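Uncharacterized protein Atu1735 (Agrobacterium tumefaciens, PDB 2PPX) is of unknown function but probably binds DNA as a small helix-turn-helix regulator of the XRE family. Local coordinates at residues K36-A41 and I80-P85; E47-R52 and G58-W63; R75-I80 and E86-A91. All blocks are in the same frame, centred on the assembly; numbering follows the deposited sequence.

Interaction 1: K36-A41 and I80-P85; sequences KIIRRA and IIAVDP. With SO4 (sulfate ion), chain B; SO4 (sulfate ion), chain F.
I38 reaches from helix 34-41 to the C-terminal end of helix 72-83 and touches two consecutive residues there, I81 and A82, with separate branches. Its CD1 methyl lies 4.0 Å from A82 CB, while its CG2 meets CG2 of I81 at 4.1 Å. The two isoleucine side chains cross at about a right angle and so meet only at these branches. With CG1 beside its own backbone N (chi1 -69°), I38 can send CG1 and CD1 to the alanine and leave CG2 for the isoleucine. Further out, F49 of helix 46-53 packs against I38, and Y53 of the same helix touches I81. Helix 72-83 stops directly after this contact: D84 leaves helical geometry and caps the next helix, OD1 taking the backbone N-H of G87.

The other side of helix 34-41 is basic and holds two sulfates, probably from the crystallisation liquor. K36 NZ bonds O3 and O1 of the chain F sulfate, each at 2.9 Å. R40 lies between the two ions, its NH1 giving bonds to O2 of the chain B sulfate (3.0 Å) and O1 of the chain F sulfate (3.1 Å), while CE of K36 covers one guanidinium face. R39 NH2 points almost straight at the same chain B O2 (3.0 Å, 173°), and R39 NE is paired with E64. The helix thus offers a single aliphatic side chain to its neighbour and, on another side, a cationic cluster to anions, which is consistent with, though no proof of, affinity for a phosphate backbone.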
loop_
_atom_site.group_PDB
_atom_site.type_symbol
_atom_site.label_atom_id
_atom_site.label_comp_id
_atom_site.label_asym_id
_atom_site.label_seq_id
_atom_site.Cartn_x
_atom_site.Cartn_y
_atom_site.Cartn_z
ATOM N N LYS A 36 12.123 -9.155 -10.022
ATOM C CA LYS A 36 13.440 -9.790 -9.922
ATOM C C LYS A 36 14.000 -10.107 -11.310
ATOM O O LYS A 36 15.188 -9.892 -11.560
ATOM C CB LYS A 36 13.370 -11.081 -9.093
ATOM C CG LYS A 36 14.714 -11.683 -8.791
ATOM C CD LYS A 36 14.533 -12.825 -7.795
ATOM C CE LYS A 36 15.819 -13.546 -7.579
ATOM N NZ LYS A 36 15.629 -14.642 -6.559
ATOM N N ILE A 37 13.138 -10.610 -12.199
ATOM C CA ILE A 37 13.457 -10.748 -13.637
ATOM C C ILE A 37 13.932 -9.449 -14.285
ATOM O O ILE A 37 14.983 -9.397 -14.941
ATOM C CB ILE A 37 12.274 -11.333 -14.453
ATOM C CG1 ILE A 37 11.885 -12.703 -13.858
ATOM C CG2 ILE A 37 12.672 -11.506 -15.983
ATOM C CD1 ILE A 37 10.688 -13.374 -14.531
ATOM N N ILE A 38 13.140 -8.403 -14.095
ATOM C CA ILE A 38 13.426 -7.115 -14.691
ATOM C C ILE A 38 14.754 -6.584 -14.133
ATOM O O ILE A 38 15.606 -6.179 -14.891
ATOM C CB ILE A 38 12.270 -6.094 -14.370
ATOM C CG1 ILE A 38 10.977 -6.497 -15.128
ATOM C CG2 ILE A 38 12.682 -4.676 -14.775
ATOM C CD1 ILE A 38 9.733 -5.795 -14.517
ATOM N N ARG A 39 14.910 -6.589 -12.794
ATOM C CA ARG A 39 16.141 -6.063 -12.189
ATOM C C ARG A 39 17.398 -6.801 -12.665
ATOM O O ARG A 39 18.403 -6.188 -13.024
ATOM C CB ARG A 39 16.054 -6.122 -10.648
ATOM C CG ARG A 39 17.305 -5.563 -9.968
ATOM C CD ARG A 39 17.204 -5.662 -8.447
ATOM N NE ARG A 39 17.035 -7.022 -7.934
ATOM C CZ ARG A 39 18.008 -7.929 -7.807
ATOM N NH1 ARG A 39 19.257 -7.654 -8.203
ATOM N NH2 ARG A 39 17.728 -9.128 -7.294
ATOM N N ARG A 40 17.357 -8.129 -12.638
ATOM C CA ARG A 40 18.491 -8.909 -13.139
ATOM C C ARG A 40 18.733 -8.698 -14.625
ATOM O O ARG A 40 19.884 -8.696 -15.092
ATOM C CB ARG A 40 18.304 -10.385 -12.837
ATOM C CG ARG A 40 18.496 -10.674 -11.366
ATOM C CD ARG A 40 18.483 -12.150 -11.106
ATOM N NE ARG A 40 18.820 -12.413 -9.710
ATOM C CZ ARG A 40 18.789 -13.600 -9.125
ATOM N NH1 ARG A 40 19.126 -13.702 -7.833
ATOM N NH2 ARG A 40 18.404 -14.677 -9.803
ATOM N N ALA A 41 17.674 -8.473 -15.388
ATOM C CA ALA A 41 17.890 -8.267 -16.822
ATOM C C ALA A 41 18.554 -6.926 -17.123
ATOM O O ALA A 41 19.242 -6.777 -18.152
ATOM C CB ALA A 41 16.608 -8.424 -17.588
ATOM N N ILE A 80 6.043 -0.309 -16.997
ATOM C CA ILE A 80 6.645 0.826 -17.699
ATOM C C ILE A 80 8.151 0.761 -17.622
ATOM O O ILE A 80 8.837 1.035 -18.614
ATOM C CB ILE A 80 6.197 2.217 -17.131
ATOM C CG1 ILE A 80 4.674 2.292 -17.029
ATOM C CG2 ILE A 80 6.767 3.327 -18.014
ATOM C CD1 ILE A 80 3.968 2.021 -18.305
ATOM N N ILE A 81 8.661 0.415 -16.447
ATOM C CA ILE A 81 10.110 0.234 -16.265
ATOM C C ILE A 81 10.622 -0.800 -17.280
ATOM O O ILE A 81 11.597 -0.563 -17.996
ATOM C CB ILE A 81 10.463 -0.229 -14.814
ATOM C CG1 ILE A 81 10.124 0.864 -13.795
ATOM C CG2 ILE A 81 11.955 -0.658 -14.723
ATOM C CD1 ILE A 81 10.216 0.403 -12.351
ATOM N N ALA A 82 9.952 -1.950 -17.339
ATOM C CA ALA A 82 10.308 -3.004 -18.301
ATOM C C ALA A 82 10.320 -2.526 -19.764
ATOM O O ALA A 82 11.252 -2.854 -20.534
ATOM C CB ALA A 82 9.380 -4.203 -18.132
ATOM N N VAL A 83 9.300 -1.761 -20.164
ATOM C CA VAL A 83 9.203 -1.268 -21.543
ATOM C C VAL A 83 10.266 -0.203 -21.832
ATOM O O VAL A 83 10.821 -0.166 -22.928
ATOM C CB VAL A 83 7.766 -0.750 -21.896
ATOM C CG1 VAL A 83 7.718 -0.109 -23.277
ATOM C CG2 VAL A 83 6.771 -1.889 -21.833
ATOM N N ASP A 84 10.549 0.656 -20.856
ATOM C CA ASP A 84 11.503 1.752 -21.040
ATOM C C ASP A 84 12.299 2.075 -19.784
ATOM O O ASP A 84 12.001 3.061 -19.090
ATOM C CB ASP A 84 10.815 3.017 -21.525
ATOM C CG ASP A 84 11.821 4.082 -22.006
ATOM O OD1 ASP A 84 13.032 3.778 -22.176
ATOM O OD2 ASP A 84 11.389 5.230 -22.213
ATOM N N PRO A 85 13.328 1.258 -19.498
ATOM C CA PRO A 85 14.101 1.370 -18.260
ATOM C C PRO A 85 14.875 2.672 -18.179
ATOM O O PRO A 85 14.926 3.304 -17.118
ATOM C CB PRO A 85 15.067 0.174 -18.334
ATOM C CG PRO A 85 14.585 -0.675 -19.436
ATOM C CD PRO A 85 13.783 0.144 -20.349
HETATM S S SO4 B . 21.284 -10.583 -7.289
HETATM O O1 SO4 B . 22.210 -11.498 -6.651
HETATM O O2 SO4 B . 19.969 -11.002 -6.843
HETATM O O3 SO4 B . 21.666 -9.207 -7.010
HETATM O O4 SO4 B . 21.327 -10.655 -8.749
HETATM S S SO4 F . 18.049 -17.100 -6.941
HETATM O O1 SO4 F . 18.126 -16.017 -5.964
HETATM O O2 SO4 F . 18.030 -18.381 -6.232
HETATM O O3 SO4 F . 16.824 -16.959 -7.733
HETATM O O4 SO4 F . 19.220 -17.048 -7.819
#

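Interaction 2: E47-R52 and G58-W63; sequences EEFSAR and GTLRDW. With SO4 (sulfate ion), chain G; SO4 (sulfate ion), chain C.
L60 and E47 bury the most surface here, followed by R61, and they join the two helices of the helix-turn-helix, 46-53 and 57-64. The short segments run at 120° to one another with their axes 10.2 Å apart at closest approach, and in XRE-family proteins the second of these helices is as a rule the recognition helix.

L60 fills the gap between the axes. Its CG stands anti to the backbone N (chi1 -179°), which carries CD1 across to the first helix, where it lies 3.6 Å from F49 CD1 and 3.8 Å from the backbone N of S50. The methyl approaches the phenyl ring obliquely. F49 in turn is packed by I35 and R39 of helix 34-41 and by I81 of helix 72-83, so L60 touches a ring that sits among several helices. S50 turns its CB toward the leucine, but its OG is bonded to the carbonyl O of I55 in the turn.

At the exposed margin, in the E47 conformer given (one of two), E47 and R61 form a salt bridge, OE1 to NH2 at 3.1 Å. In this conformer the E47 chain bends at chi2 to bring its carboxylate back toward the second helix, and the carboxylate and guanidinium planes are 75° apart, far from a coplanar two-point pairing. The arginine's edge is well occupied: NE is bonded to Q46 OE1, NH1 gives a bond to O3 of the chain C sulfate at 2.9 Å, and NH2 bonds its O1. That ion is probably from the crystallisation liquor. With the same E47 conformer, one water completes the bridge, donating to E47 OE1 at 2.7 Å and accepting from R61 NH2 at 2.8 Å.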
loop_
_atom_site.group_PDB
_atom_site.type_symbol
_atom_site.label_atom_id
_atom_site.label_comp_id
_atom_site.label_asym_id
_atom_site.label_seq_id
_atom_site.Cartn_x
_atom_site.Cartn_y
_atom_site.Cartn_z
ATOM N N GLU A 47 19.886 -2.541 -4.332
ATOM C CA GLU A 47 20.161 -1.162 -3.915
ATOM C C GLU A 47 20.038 -0.178 -5.068
ATOM O O GLU A 47 19.422 0.878 -4.963
ATOM C CB GLU A 47 21.594 -1.069 -3.349
ATOM C CG GLU A 47 21.792 -1.737 -1.992
ATOM C CD GLU A 47 21.858 -3.277 -2.015
ATOM O OE1 GLU A 47 21.904 -3.817 -0.885
ATOM O OE2 GLU A 47 21.868 -3.941 -3.102
ATOM N N GLU A 48 20.676 -0.534 -6.179
ATOM C CA GLU A 48 20.658 0.304 -7.372
ATOM C C GLU A 48 19.246 0.466 -7.952
ATOM O O GLU A 48 18.836 1.575 -8.319
ATOM C CB GLU A 48 21.601 -0.254 -8.443
ATOM C CG GLU A 48 23.072 -0.172 -8.046
ATOM C CD GLU A 48 24.000 -0.903 -9.005
ATOM O OE1 GLU A 48 23.610 -1.917 -9.611
ATOM O OE2 GLU A 48 25.147 -0.451 -9.152
ATOM N N PHE A 49 18.529 -0.652 -8.059
ATOM C CA PHE A 49 17.183 -0.661 -8.614
ATOM C C PHE A 49 16.263 0.161 -7.711
ATOM O O PHE A 49 15.498 1.005 -8.197
ATOM C CB PHE A 49 16.665 -2.119 -8.787
ATOM C CG PHE A 49 15.402 -2.228 -9.646
ATOM C CD1 PHE A 49 14.144 -2.056 -9.063
ATOM C CD2 PHE A 49 15.493 -2.470 -11.017
ATOM C CE1 PHE A 49 12.978 -2.136 -9.828
ATOM C CE2 PHE A 49 14.356 -2.564 -11.803
ATOM C CZ PHE A 49 13.078 -2.397 -11.189
ATOM N N SER A 50 16.358 -0.064 -6.391
ATOM C CA SER A 50 15.621 0.713 -5.393
ATOM C C SER A 50 15.828 2.224 -5.541
ATOM O O SER A 50 14.856 2.977 -5.604
ATOM C CB SER A 50 15.947 0.238 -3.961
ATOM O OG SER A 50 15.399 1.112 -2.980
ATOM N N ALA A 51 17.079 2.666 -5.670
ATOM C CA ALA A 51 17.368 4.093 -5.781
ATOM C C ALA A 51 16.969 4.646 -7.160
ATOM O O ALA A 51 16.413 5.738 -7.253
ATOM C CB ALA A 51 18.864 4.392 -5.505
ATOM N N ARG A 52 17.236 3.898 -8.221
ATOM C CA ARG A 52 16.930 4.379 -9.571
ATOM C C ARG A 52 15.414 4.536 -9.818
ATOM O O ARG A 52 14.972 5.506 -10.462
ATOM C CB ARG A 52 17.548 3.454 -10.614
ATOM C CG ARG A 52 17.455 3.963 -12.024
ATOM C CD ARG A 52 18.303 3.109 -12.948
ATOM N NE ARG A 52 19.726 3.281 -12.654
ATOM C CZ ARG A 52 20.715 2.737 -13.363
ATOM N NH1 ARG A 52 20.455 1.986 -14.424
ATOM N NH2 ARG A 52 21.969 2.945 -13.002
ATOM N N GLY A 58 13.137 -2.532 1.296
ATOM C CA GLY A 58 12.493 -3.639 1.998
ATOM C C GLY A 58 11.329 -4.184 1.199
ATOM O O GLY A 58 11.206 -5.383 1.033
ATOM N N THR A 59 10.484 -3.298 0.679
ATOM C CA THR A 59 9.400 -3.797 -0.132
ATOM C C THR A 59 9.862 -4.460 -1.464
ATOM O O THR A 59 9.280 -5.479 -1.851
ATOM C CB THR A 59 8.225 -2.791 -0.236
ATOM O OG1 THR A 59 7.030 -3.509 -0.547
ATOM C CG2 THR A 59 8.482 -1.699 -1.275
ATOM N N LEU A 60 10.903 -3.946 -2.113
ATOM C CA LEU A 60 11.523 -4.611 -3.263
ATOM C C LEU A 60 11.890 -6.044 -2.837
ATOM O O LEU A 60 11.561 -7.002 -3.531
ATOM C CB LEU A 60 12.780 -3.842 -3.736
ATOM C CG LEU A 60 13.553 -4.377 -4.966
ATOM C CD1 LEU A 60 14.368 -3.234 -5.637
ATOM C CD2 LEU A 60 14.520 -5.447 -4.516
ATOM N N ARG A 61 12.563 -6.172 -1.689
ATOM C CA ARG A 61 12.990 -7.482 -1.205
ATOM C C ARG A 61 11.766 -8.368 -0.915
ATOM O O ARG A 61 11.777 -9.553 -1.256
ATOM C CB ARG A 61 13.900 -7.343 0.034
ATOM C CG ARG A 61 15.318 -6.877 -0.367
ATOM C CD ARG A 61 16.103 -6.385 0.835
ATOM N NE ARG A 61 17.472 -6.091 0.428
ATOM C CZ ARG A 61 18.340 -5.376 1.143
ATOM N NH1 ARG A 61 17.979 -4.845 2.312
ATOM N NH2 ARG A 61 19.571 -5.185 0.675
ATOM N N ASP A 62 10.713 -7.783 -0.328
ATOM C CA ASP A 62 9.496 -8.577 -0.095
ATOM C C ASP A 62 8.937 -9.113 -1.415
ATOM O O ASP A 62 8.537 -10.273 -1.478
ATOM C CB ASP A 62 8.390 -7.789 0.596
ATOM C CG ASP A 62 8.628 -7.582 2.074
ATOM O OD1 ASP A 62 9.379 -8.371 2.727
ATOM O OD2 ASP A 62 7.974 -6.636 2.613
ATOM N N TRP A 63 8.868 -8.267 -2.434
ATOM C CA TRP A 63 8.322 -8.684 -3.717
ATOM C C TRP A 63 9.184 -9.817 -4.331
ATOM O O TRP A 63 8.647 -10.841 -4.802
ATOM C CB TRP A 63 8.171 -7.511 -4.694
ATOM C CG TRP A 63 7.222 -6.426 -4.264
ATOM C CD1 TRP A 63 6.292 -6.474 -3.240
ATOM C CD2 TRP A 63 7.135 -5.111 -4.823
ATOM N NE1 TRP A 63 5.649 -5.269 -3.155
ATOM C CE2 TRP A 63 6.116 -4.429 -4.128
ATOM C CE3 TRP A 63 7.793 -4.464 -5.875
ATOM C CZ2 TRP A 63 5.764 -3.102 -4.416
ATOM C CZ3 TRP A 63 7.429 -3.156 -6.182
ATOM C CH2 TRP A 63 6.432 -2.486 -5.433
HETATM S S SO4 G . 23.808 1.498 -15.824
HETATM O O1 SO4 G . 24.590 1.342 -14.593
HETATM O O2 SO4 G . 22.653 0.603 -15.814
HETATM O O3 SO4 G . 23.360 2.884 -15.953
HETATM O O4 SO4 G . 24.636 1.183 -16.985
HETATM S S SO4 C . 20.429 -2.725 4.010
HETATM O O1 SO4 C . 20.960 -3.605 2.964
HETATM O O2 SO4 C . 20.626 -1.325 3.623
HETATM O O3 SO4 C . 19.004 -2.959 4.218
HETATM O O4 SO4 C . 21.106 -3.005 5.271
HETATM O O HOH W 1 20.877 -6.217 -1.567
#

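Interaction 3: R75-I80 and E86-A91; sequences RAYLKI and EGTAAA. With SO4 (sulfate ion), chain E; SO4 (sulfate ion), chain D.
Helices 72-83 and 85-92 come closest, within these segments, at I80 and T88, whose CA atoms are 7.2 Å apart; only a brief break at D84 separates the helices along the chain. Each segment keeps its own regular i to i+4 backbone bonding, as in A91 N to G87 O at 2.9 Å.

T88 is the residue that fills the angle between them, and it uses both branches. Its CG2 stands anti to the backbone N, with OG1 beside that N (chi1 -58°); this rotamer directs the methyl at Y77 and the hydroxyl at I80. CG2 lies 3.9 Å from Y77 CE1, approaching the ring obliquely. OG1 lies 3.5 Å from I80 O and 3.6 Å from I80 CG2; its hydrogen bond goes instead to the carbonyl O of D84, within the turn between the helices. The phenol of Y77 is likewise tied down beyond this pair, its OH bonded to the carbonyl O of Y53.

These two helices follow the helix-turn-helix and form the C-terminal part of the all-helical, XRE-like fold; T88 and A89 touch helix 46-53 through Y53. They also face a second subunit: I80 packs on T88 of that subunit and T88 on its I80, while K79 NZ bonds to A91 O of the same neighbour.

At the far end of the segment the R75 guanidinium lies edge-on between two sulfates, probably from the crystallisation liquor. NH2 bonds to O2 of the chain E ion at 2.7 Å and to O1 of the chain D ion at 3.2 Å; NE and NH1 add one bond each, to chain E O1 and chain D O2.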
loop_
_atom_site.group_PDB
_atom_site.type_symbol
_atom_site.label_atom_id
_atom_site.label_comp_id
_atom_site.label_asym_id
_atom_site.label_seq_id
_atom_site.Cartn_x
_atom_site.Cartn_y
_atom_site.Cartn_z
ATOM N N ARG A 75 2.317 -2.644 -10.142
ATOM C CA ARG A 75 2.464 -3.547 -11.271
ATOM C C ARG A 75 2.510 -2.777 -12.566
ATOM O O ARG A 75 3.309 -3.114 -13.466
ATOM C CB ARG A 75 1.329 -4.592 -11.356
ATOM C CG ARG A 75 1.331 -5.553 -10.166
ATOM C CD ARG A 75 0.435 -6.744 -10.421
ATOM N NE ARG A 75 -1.000 -6.423 -10.588
ATOM C CZ ARG A 75 -1.887 -6.267 -9.592
ATOM N NH1 ARG A 75 -1.528 -6.313 -8.295
ATOM N NH2 ARG A 75 -3.162 -6.051 -9.895
ATOM N N ALA A 76 1.634 -1.767 -12.686
ATOM C CA ALA A 76 1.603 -0.919 -13.895
ATOM C C ALA A 76 2.961 -0.222 -14.047
ATOM O O ALA A 76 3.550 -0.191 -15.125
ATOM C CB ALA A 76 0.478 0.080 -13.800
ATOM N N TYR A 77 3.468 0.304 -12.932
ATOM C CA TYR A 77 4.773 0.991 -12.914
ATOM C C TYR A 77 5.925 0.065 -13.365
ATOM O O TYR A 77 6.786 0.467 -14.134
ATOM C CB TYR A 77 5.022 1.549 -11.499
ATOM C CG TYR A 77 6.344 2.290 -11.350
ATOM C CD1 TYR A 77 6.821 3.136 -12.357
ATOM C CD2 TYR A 77 7.091 2.163 -10.182
ATOM C CE1 TYR A 77 8.020 3.798 -12.213
ATOM C CE2 TYR A 77 8.290 2.830 -10.017
ATOM C CZ TYR A 77 8.747 3.644 -11.023
ATOM O OH TYR A 77 9.949 4.283 -10.873
ATOM N N LEU A 78 5.947 -1.156 -12.846
ATOM C CA LEU A 78 6.932 -2.172 -13.231
ATOM C C LEU A 78 6.872 -2.512 -14.694
ATOM O O LEU A 78 7.904 -2.746 -15.322
ATOM C CB LEU A 78 6.740 -3.470 -12.410
ATOM C CG LEU A 78 7.169 -3.291 -10.958
ATOM C CD1 LEU A 78 6.775 -4.461 -10.077
ATOM C CD2 LEU A 78 8.710 -2.987 -10.862
ATOM N N LYS A 79 5.670 -2.532 -15.252
ATOM C CA LYS A 79 5.547 -2.704 -16.695
ATOM C C LYS A 79 6.181 -1.548 -17.488
ATOM O O LYS A 79 6.832 -1.766 -18.523
ATOM C CB LYS A 79 4.090 -2.932 -17.093
ATOM C CG LYS A 79 3.906 -2.944 -18.621
ATOM C CD LYS A 79 3.079 -4.134 -19.056
ATOM C CE LYS A 79 3.168 -4.343 -20.571
ATOM N NZ LYS A 79 1.785 -4.445 -21.107
ATOM N N ILE A 80 6.043 -0.309 -16.997
ATOM C CA ILE A 80 6.645 0.826 -17.699
ATOM C C ILE A 80 8.151 0.761 -17.622
ATOM O O ILE A 80 8.837 1.035 -18.614
ATOM C CB ILE A 80 6.197 2.217 -17.131
ATOM C CG1 ILE A 80 4.674 2.292 -17.029
ATOM C CG2 ILE A 80 6.767 3.327 -18.014
ATOM C CD1 ILE A 80 3.968 2.021 -18.305
ATOM N N GLU A 86 15.439 3.080 -19.315
ATOM C CA GLU A 86 16.230 4.295 -19.377
ATOM C C GLU A 86 15.362 5.540 -19.356
ATOM O O GLU A 86 15.652 6.475 -18.618
ATOM C CB GLU A 86 17.137 4.302 -20.612
ATOM C CG GLU A 86 18.095 3.116 -20.670
ATOM C CD GLU A 86 19.205 3.190 -19.635
ATOM O OE1 GLU A 86 19.823 2.137 -19.349
ATOM O OE2 GLU A 86 19.468 4.301 -19.118
ATOM N N GLY A 87 14.302 5.555 -20.163
ATOM C CA GLY A 87 13.387 6.701 -20.188
ATOM C C GLY A 87 12.773 6.897 -18.817
ATOM O O GLY A 87 12.678 8.028 -18.333
ATOM N N THR A 88 12.398 5.785 -18.173
ATOM C CA THR A 88 11.796 5.841 -16.846
ATOM C C THR A 88 12.786 6.411 -15.819
ATOM O O THR A 88 12.444 7.316 -15.059
ATOM C CB THR A 88 11.213 4.461 -16.404
ATOM O OG1 THR A 88 10.243 4.041 -17.370
ATOM C CG2 THR A 88 10.538 4.562 -15.043
ATOM N N ALA A 89 14.006 5.883 -15.821
ATOM C CA ALA A 89 15.044 6.321 -14.900
ATOM C C ALA A 89 15.355 7.810 -15.095
ATOM O O ALA A 89 15.487 8.543 -14.122
ATOM C CB ALA A 89 16.305 5.480 -15.088
ATOM N N ALA A 90 15.443 8.243 -16.355
ATOM C CA ALA A 90 15.737 9.647 -16.699
ATOM C C ALA A 90 14.627 10.593 -16.251
ATOM O O ALA A 90 14.896 11.679 -15.721
ATOM C CB ALA A 90 16.002 9.789 -18.195
ATOM N N ALA A 91 13.378 10.166 -16.432
ATOM C CA ALA A 91 12.215 10.961 -16.002
ATOM C C ALA A 91 12.200 11.221 -14.496
ATOM O O ALA A 91 11.711 12.260 -14.044
ATOM C CB ALA A 91 10.926 10.290 -16.438
HETATM S S SO4 E . -3.685 -5.666 -13.566
HETATM O O1 SO4 E . -2.238 -5.593 -13.320
HETATM O O2 SO4 E . -4.366 -6.119 -12.355
HETATM O O3 SO4 E . -4.260 -4.376 -13.948
HETATM O O4 SO4 E . -3.902 -6.607 -14.659
HETATM S S SO4 D . -4.541 -5.951 -5.947
HETATM O O1 SO4 D . -4.963 -5.549 -7.294
HETATM O O2 SO4 D . -3.085 -5.969 -5.832
HETATM O O3 SO4 D . -5.066 -5.030 -4.943
HETATM O O4 SO4 D . -5.070 -7.309 -5.788
#

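Interaction 3 is buried, whereas interactions 1 and 2 are partly buried, each combining inner apolar groups with exposed residues. Interactions 1 and 3 share helix 72-83 and I80, with centres 8 Å apart, and I81 of the first touches T88 of the third; both also reach the second subunit. Interaction 2 is nested along the chain inside the loop closed by interaction 1, and the F49 ring belongs to both surroundings. R52 links interaction 2 to A89 of 86-91. Their chemistry differs: interaction 1 joins its segments by aliphatic contact alone, interaction 3 by a threonine's methyl and hydroxyl, and interaction 2 adds a salt bridge at its exposed margin.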